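Local coordinates for Lin2634 protein (Listeria innocua, PDB 3MZO), which probably hydrolyses phosphate esters, perhaps those of 5'-deoxynucleotides, as a calcium-binding HD-domain phosphohydrolase of the YfbR-like family, at residues D13-Y18 with S30-S35; F24-H29 with I150-P155; E72-D77 with S99-F104. One frame throughout, in Å; residues are numbered along the deposited sequence.

Contacts 1 and 3 are buried, while contact 2 lies at the surface of the chain. Contacts 1 and 2 both use the loop between helices 4-13 and 31-51: its two ends close against each other in contact 1, and its later part, 24-29, reaches the end of helix 129-151 in contact 2. Contact 3 holds the loop after helix 58-67 to helix 87-108 and touches contact 1 through L73 and E72, which meet D13, I17 and V31. The chemistry follows the setting. Backbone hydrogen bonds and small apolar groups join contact 1, close to the calcium site; polar side-chain ends and an aromatic ring join contact 2; contact 3 is essentially aromatic and selenomethionine packing.

Contact 1: residues D13-Y18 with S30-S35; sequences DLENIY and SVAEHS. With CA (calcium ion), chain K.
V31, S30 and L14 carry this contact, in which the turn D13-N16 and the residues after it lie against the first turn of helix 31-51. Backbone N-H groups at a helix start have no carbonyl one turn earlier, and here the loop supplies two. V31 N donates to I17 O at 2.8 Å, nearly along the C=O axis, while A32 N comes to L14 O from above the carbonyl plane at 3.1 Å. V31 points at the loop and divides its methyls: CG1, anti to the backbone N (chi1 175°), meets L14 CD2 at 3.7 Å, and CG2 lies beside I17 CG2 at 3.8 Å. A branched, compact valine suits both neighbours. S30 is the N-cap. Its OG accepts from E33 N (3.0 Å), and its own N gives a nearly straight bond of 2.9 Å to E33 OE1, completing a capping box. OG also bonds to E33 of the second subunit, and S30 CB rests 3.5 Å from E15 O. One turn on, H34 binds calcium through NE2, joined by H68, D69 and D138. The contact thus ties the loop following helix 4-13 to the start of helix 31-51, with E72, from the segment after helix 58-67, packed on V31.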
# COMPACT_ATOMS: atom_id res chain seq x y z
N ASP B 13 3.00 11.39 12.35
CA ASP B 13 3.11 11.89 11.00
C ASP B 13 4.47 11.60 10.36
O ASP B 13 4.54 11.44 9.13
CB ASP B 13 2.81 13.39 10.93
CG ASP B 13 1.39 13.73 11.46
OD1 ASP B 13 0.53 12.81 11.60
OD2 ASP B 13 1.14 14.89 11.73
N LEU B 14 5.53 11.52 11.16
CA LEU B 14 6.85 11.16 10.64
C LEU B 14 6.96 9.72 10.13
O LEU B 14 7.96 9.36 9.51
CB LEU B 14 7.96 11.43 11.68
CG LEU B 14 8.27 12.92 11.76
CD1 LEU B 14 9.00 13.25 13.05
CD2 LEU B 14 9.08 13.30 10.53
N GLU B 15 5.94 8.91 10.39
CA GLU B 15 5.85 7.58 9.85
C GLU B 15 5.31 7.56 8.41
O GLU B 15 5.35 6.51 7.75
CB GLU B 15 4.87 6.75 10.69
CG GLU B 15 5.24 6.60 12.11
CD GLU B 15 4.18 5.79 12.92
OE1 GLU B 15 3.21 5.21 12.38
OE2 GLU B 15 4.33 5.75 14.12
N ASN B 16 4.74 8.68 7.99
CA ASN B 16 4.14 8.83 6.67
C ASN B 16 4.97 9.68 5.71
O ASN B 16 4.50 10.00 4.62
CB ASN B 16 2.73 9.43 6.82
CG ASN B 16 1.77 8.49 7.55
OD1 ASN B 16 1.90 7.26 7.47
ND2 ASN B 16 0.80 9.07 8.26
N ILE B 17 6.17 10.07 6.15
CA ILE B 17 7.14 10.81 5.35
C ILE B 17 8.29 9.84 5.14
O ILE B 17 8.87 9.30 6.08
CB ILE B 17 7.60 12.07 6.06
CG1 ILE B 17 6.38 12.94 6.35
CG2 ILE B 17 8.61 12.89 5.16
CD1 ILE B 17 6.67 14.07 7.20
N TYR B 18 8.59 9.61 3.88
CA TYR B 18 9.58 8.65 3.47
C TYR B 18 10.82 9.31 2.91
O TYR B 18 10.77 10.44 2.45
CB TYR B 18 8.97 7.72 2.47
CG TYR B 18 7.92 6.89 3.12
CD1 TYR B 18 8.26 5.71 3.75
CD2 TYR B 18 6.59 7.31 3.17
CE1 TYR B 18 7.31 4.93 4.40
CE2 TYR B 18 5.61 6.52 3.82
CZ TYR B 18 6.00 5.33 4.43
OH TYR B 18 5.10 4.51 5.06
N SER B 30 10.58 5.10 6.71
CA SER B 30 10.02 6.38 7.14
C SER B 30 11.07 7.22 7.84
O SER B 30 12.11 6.72 8.27
CB SER B 30 8.81 6.21 8.05
OG SER B 30 9.19 5.68 9.32
N VAL B 31 10.80 8.51 7.96
CA VAL B 31 11.73 9.37 8.71
C VAL B 31 11.79 8.90 10.16
O VAL B 31 12.84 8.94 10.74
CB VAL B 31 11.36 10.86 8.64
CG1 VAL B 31 12.29 11.69 9.52
CG2 VAL B 31 11.43 11.37 7.22
N ALA B 32 10.66 8.45 10.74
CA ALA B 32 10.64 7.92 12.10
C ALA B 32 11.58 6.74 12.21
O ALA B 32 12.37 6.64 13.15
CB ALA B 32 9.21 7.50 12.53
N GLU B 33 11.51 5.83 11.24
CA GLU B 33 12.37 4.65 11.24
C GLU B 33 13.84 4.99 11.14
O GLU B 33 14.70 4.43 11.86
CB GLU B 33 11.94 3.67 10.15
CG GLU B 33 10.68 2.93 10.55
CD GLU B 33 9.88 2.29 9.44
OE1 GLU B 33 10.09 2.64 8.25
OE2 GLU B 33 9.04 1.43 9.78
N HIS B 34 14.13 5.94 10.26
CA HIS B 34 15.47 6.43 10.11
C HIS B 34 16.00 7.02 11.41
O HIS B 34 17.13 6.77 11.77
CB HIS B 34 15.51 7.42 8.95
CG HIS B 34 16.75 8.24 8.89
ND1 HIS B 34 17.96 7.71 8.46
CD2 HIS B 34 16.98 9.54 9.17
CE1 HIS B 34 18.87 8.68 8.49
NE2 HIS B 34 18.30 9.79 8.90
N SER B 35 15.18 7.80 12.11
CA SER B 35 15.60 8.44 13.35
C SER B 35 15.92 7.40 14.43
O SER B 35 16.92 7.50 15.14
CB SER B 35 14.56 9.45 13.81
OG SER B 35 14.31 10.39 12.80
CA CA K . 19.20 12.32 8.26
O HOH W 1 19.55 14.93 8.17

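Contact 2: residues F24-H29 with I150-P155; sequences FKYQEH and IQKGNP
The backbone parts 24-27 and 152-155 run nearly antiparallel, 169° apart, with 7.2 Å between K25 CA and N154 CA, so side chains must bridge the gap. Y26 and K152 do most of it, each reaching toward the other's backbone: K152 CB lies 3.6 Å from Y26 CD2, and farther out K152 CD comes within 3.6 Å of Y26 CB. Lysine suits this place because its methylenes can pack on the tyrosine while the ammonium group reaches Q27. The chain bends at the end (chi4 71°), bringing NZ to Q27 OE1 at 2.9 Å, on an in-plane lone pair; the bond is less certain because Q27 was deposited in two conformers, of which this is one. N154 CA sits at the edge of the Y26 ring, 3.6 Å from CE2, and F24 CE2 stands over the centre of one ring face. N154 ND2 donates to F24 O at 2.9 Å, almost straight (171°), and also to E149, whose carboxylate takes Y26 N and Q27 N as well; N154 OD1 accepts from E156 N. The Y26 hydroxyl bonds to K152 O of the fourth subunit, where the two Y26 rings meet edge-to-face. G153, at positive phi, ends helix 129-151 in a Schellman motif, and the residues flanking this helix terminus receive the loop and help form a subunit interface.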
# COMPACT_ATOMS: atom_id res chain seq x y z
N PHE B 24 12.42 4.12 -7.57
CA PHE B 24 12.01 2.83 -7.03
C PHE B 24 13.01 2.33 -6.00
O PHE B 24 14.22 2.36 -6.26
CB PHE B 24 11.90 1.76 -8.13
CG PHE B 24 11.64 0.41 -7.58
CD1 PHE B 24 10.36 0.05 -7.21
CD2 PHE B 24 12.69 -0.50 -7.35
CE1 PHE B 24 10.11 -1.18 -6.63
CE2 PHE B 24 12.44 -1.74 -6.79
CZ PHE B 24 11.15 -2.08 -6.42
N LYS B 25 12.51 1.91 -4.84
CA LYS B 25 13.31 1.24 -3.83
C LYS B 25 12.62 -0.06 -3.48
O LYS B 25 11.39 -0.08 -3.35
CB LYS B 25 13.44 2.07 -2.55
CG LYS B 25 14.06 3.44 -2.73
CD LYS B 25 13.97 4.21 -1.43
CE LYS B 25 13.76 5.69 -1.64
NZ LYS B 25 15.02 6.52 -1.42
N TYR B 26 13.39 -1.13 -3.28
CA TYR B 26 12.75 -2.40 -2.85
C TYR B 26 12.17 -2.24 -1.45
O TYR B 26 11.14 -2.80 -1.16
CB TYR B 26 13.72 -3.58 -2.93
CG TYR B 26 14.15 -3.99 -4.35
CD1 TYR B 26 13.35 -4.81 -5.14
CD2 TYR B 26 15.39 -3.60 -4.86
CE1 TYR B 26 13.75 -5.18 -6.39
CE2 TYR B 26 15.80 -3.98 -6.11
CZ TYR B 26 14.99 -4.78 -6.87
OH TYR B 26 15.41 -5.14 -8.12
N GLN B 27 12.84 -1.48 -0.58
CA GLN B 27 12.36 -1.20 0.77
C GLN B 27 12.36 0.30 1.05
O GLN B 27 13.39 0.96 0.88
CB GLN B 27 13.30 -1.81 1.78
CG GLN B 27 13.42 -3.30 1.70
CD GLN B 27 14.17 -3.85 2.87
OE1 GLN B 27 15.12 -4.61 2.70
NE2 GLN B 27 13.77 -3.43 4.08
N GLU B 28 11.22 0.83 1.49
CA GLU B 28 11.06 2.22 1.90
C GLU B 28 11.30 2.30 3.41
O GLU B 28 11.13 1.32 4.11
CB GLU B 28 9.65 2.72 1.60
CG GLU B 28 9.35 2.89 0.09
CD GLU B 28 9.62 4.30 -0.45
OE1 GLU B 28 8.76 5.19 -0.21
OE2 GLU B 28 10.66 4.51 -1.14
N HIS B 29 11.70 3.47 3.87
CA HIS B 29 11.99 3.70 5.30
C HIS B 29 11.40 5.04 5.65
O HIS B 29 11.64 6.00 4.94
CB HIS B 29 13.51 3.75 5.53
CG HIS B 29 14.23 2.54 5.02
ND1 HIS B 29 14.20 1.32 5.67
CD2 HIS B 29 14.95 2.34 3.89
CE1 HIS B 29 14.91 0.44 4.98
NE2 HIS B 29 15.37 1.03 3.89
N ILE B 150 21.63 -1.86 -3.48
CA ILE B 150 22.64 -2.33 -4.40
C ILE B 150 22.76 -3.84 -4.36
O ILE B 150 22.90 -4.49 -5.40
CB ILE B 150 24.01 -1.69 -4.08
CG1 ILE B 150 23.96 -0.19 -4.37
CG2 ILE B 150 25.12 -2.35 -4.90
CD1 ILE B 150 25.03 0.59 -3.63
N GLN B 151 22.70 -4.38 -3.16
CA GLN B 151 22.68 -5.83 -2.92
C GLN B 151 21.56 -6.49 -3.68
O GLN B 151 21.74 -7.57 -4.24
CB GLN B 151 22.45 -6.11 -1.44
CG GLN B 151 23.45 -7.02 -0.83
CD GLN B 151 23.21 -7.22 0.66
OE1 GLN B 151 22.69 -6.33 1.36
NE2 GLN B 151 23.56 -8.41 1.15
N LYS B 152 20.40 -5.84 -3.70
CA LYS B 152 19.20 -6.38 -4.38
C LYS B 152 19.20 -6.12 -5.88
O LYS B 152 18.27 -6.51 -6.59
CB LYS B 152 17.93 -5.83 -3.72
CG LYS B 152 17.75 -6.24 -2.28
CD LYS B 152 16.45 -5.60 -1.74
CE LYS B 152 16.10 -5.98 -0.34
NZ LYS B 152 17.03 -5.36 0.66
N GLY B 153 20.26 -5.48 -6.37
CA GLY B 153 20.42 -5.21 -7.79
C GLY B 153 19.48 -4.11 -8.29
O GLY B 153 19.07 -4.14 -9.43
N ASN B 154 19.14 -3.16 -7.44
CA ASN B 154 18.33 -2.06 -7.85
C ASN B 154 18.95 -1.43 -9.11
O ASN B 154 20.11 -1.08 -9.12
CB ASN B 154 18.22 -1.02 -6.74
CG ASN B 154 17.21 0.06 -7.04
OD1 ASN B 154 17.23 0.62 -8.13
ND2 ASN B 154 16.33 0.37 -6.07
N PRO B 155 18.16 -1.29 -10.17
CA PRO B 155 18.80 -0.84 -11.38
C PRO B 155 19.28 0.62 -11.38
O PRO B 155 20.05 0.97 -12.25
CB PRO B 155 17.74 -1.07 -12.47
CG PRO B 155 16.44 -1.26 -11.74
CD PRO B 155 16.79 -1.79 -10.40

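Contact 3: residues E72-D77 with S99-F104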
# COMPACT_ATOMS: atom_id res chain seq x y z
N GLU B 72 11.69 17.36 8.96
CA GLU B 72 11.15 16.80 7.72
C GLU B 72 9.61 16.76 7.73
O GLU B 72 8.97 16.56 6.69
CB GLU B 72 11.84 15.49 7.33
CG GLU B 72 13.20 15.77 6.65
CD GLU B 72 14.08 14.54 6.42
OE1 GLU B 72 13.57 13.50 5.98
OE2 GLU B 72 15.31 14.64 6.64
N LEU B 73 9.01 17.02 8.90
CA LEU B 73 7.57 17.15 9.02
C LEU B 73 7.02 18.25 8.12
O LEU B 73 5.89 18.14 7.65
CB LEU B 73 7.16 17.51 10.43
CG LEU B 73 6.50 16.50 11.32
CD1 LEU B 73 6.27 17.21 12.65
CD2 LEU B 73 5.20 16.01 10.76
N PHE B 74 7.81 19.31 7.92
CA PHE B 74 7.36 20.49 7.15
C PHE B 74 8.27 20.93 5.97
O PHE B 74 7.83 21.70 5.12
CB PHE B 74 7.07 21.69 8.08
CG PHE B 74 8.02 21.83 9.25
CD1 PHE B 74 9.25 22.42 9.09
CD2 PHE B 74 7.63 21.42 10.51
CE1 PHE B 74 10.11 22.56 10.17
CE2 PHE B 74 8.49 21.55 11.61
CZ PHE B 74 9.72 22.12 11.44
N ILE B 75 9.50 20.43 5.90
CA ILE B 75 10.34 20.68 4.74
C ILE B 75 11.28 19.49 4.48
O ILE B 75 12.04 19.07 5.36
CB ILE B 75 11.13 21.99 4.90
CG1 ILE B 75 12.05 22.21 3.68
CG2 ILE B 75 11.88 22.00 6.26
CD1 ILE B 75 12.57 23.61 3.49
N GLY B 76 11.18 18.92 3.28
CA GLY B 76 12.04 17.80 2.86
C GLY B 76 13.51 18.16 2.79
O GLY B 76 13.88 19.34 2.74
N ASP B 77 14.34 17.13 2.75
CA ASP B 77 15.79 17.31 2.77
C ASP B 77 16.37 16.46 1.65
O ASP B 77 16.05 15.27 1.56
CB ASP B 77 16.32 16.84 4.14
CG ASP B 77 17.82 17.09 4.33
OD1 ASP B 77 18.29 18.23 4.11
OD2 ASP B 77 18.54 16.14 4.74
N SER B 99 14.38 28.66 9.59
CA SER B 99 13.31 29.62 9.86
C SER B 99 12.00 28.93 10.12
O SER B 99 11.25 29.31 11.02
CB SER B 99 13.13 30.59 8.69
OG SER B 99 14.32 31.34 8.53
N MSE B 100 11.70 27.92 9.31
CA MSE B 100 10.44 27.21 9.46
C MSE B 100 10.35 26.51 10.82
O MSE B 100 9.27 26.52 11.44
CB MSE B 100 10.23 26.22 8.31
CG MSE B 100 9.94 26.89 7.00
SE MSE B 100 9.59 25.57 5.60
CE MSE B 100 7.79 24.95 6.04
N THR B 101 11.48 25.95 11.28
CA THR B 101 11.55 25.30 12.59
C THR B 101 11.32 26.31 13.72
O THR B 101 10.59 26.02 14.65
CB THR B 101 12.90 24.53 12.83
OG1 THR B 101 13.08 23.52 11.83
CG2 THR B 101 12.90 23.87 14.18
N LYS B 102 11.92 27.49 13.60
CA LYS B 102 11.73 28.57 14.57
C LYS B 102 10.23 28.96 14.66
O LYS B 102 9.68 29.14 15.77
CB LYS B 102 12.61 29.78 14.20
CG LYS B 102 12.44 31.03 15.08
N ASN B 103 9.58 29.10 13.51
CA ASN B 103 8.17 29.48 13.44
C ASN B 103 7.28 28.32 13.92
O ASN B 103 6.23 28.53 14.53
CB ASN B 103 7.79 29.92 12.02
CG ASN B 103 8.70 31.04 11.47
OD1 ASN B 103 9.45 31.67 12.23
ND2 ASN B 103 8.65 31.28 10.16
N PHE B 104 7.67 27.08 13.62
CA PHE B 104 6.92 25.93 14.13
C PHE B 104 6.88 25.99 15.67
O PHE B 104 5.81 25.92 16.27
CB PHE B 104 7.53 24.60 13.65
CG PHE B 104 6.90 23.39 14.29
CD1 PHE B 104 7.35 22.93 15.52
CD2 PHE B 104 5.85 22.73 13.67
CE1 PHE B 104 6.76 21.83 16.14
CE2 PHE B 104 5.25 21.62 14.29
CZ PHE B 104 5.71 21.17 15.53
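F74 drives its ring against helix 87-108, meeting M100, T101 and F104, three residues that the helical spacing brings to one side. This is the tight part. The F74 and F104 rings are an offset pair, with planes 28° apart and centroids at 5.2 Å, displaced so that little of one ring lies over the other; F74 CE2 comes to 3.6 Å from F104 CD2. In F104, chi1 of 173° sets CG anti to the backbone N, on the side of the loop. At another part of the F74 rim, T101 OG1 lies in the ring plane, 3.5 Å from CE1, a place where a small polar atom can meet aromatic C-H groups; its hydrogen bond goes to E97 in the preceding turn of the helix. M100, modelled as selenomethionine, and F74 reach past one another from opposing backbones. The unbranched, flexible methionine chain bends at chi3 (75°), bringing its terminal CE to 3.4 Å from F74 O and 3.9 Å from F74 CB.

The loop being held follows the H68-D69 pair of the HD-domain metal site, so the contact fastens the chain just beyond two calcium ligands to a neighbouring helix. E72 binds a second calcium in a structure of this protein, although no such ion is bound to it in this chain, and its carboxylate forms a salt bridge with K79.

I75 crosses M100 obliquely, CB 4.0 Å and CD1 4.1 Å from M100 SE, and stays buried against V96 and E97. Beyond it the contact between the two segments slackens: G76 and D77 are exposed, and D77 pairs with K79. Along the helix, Y84 of the third subunit lies edge-to-face with F104 and accepts through its backbone O from N103 ND2.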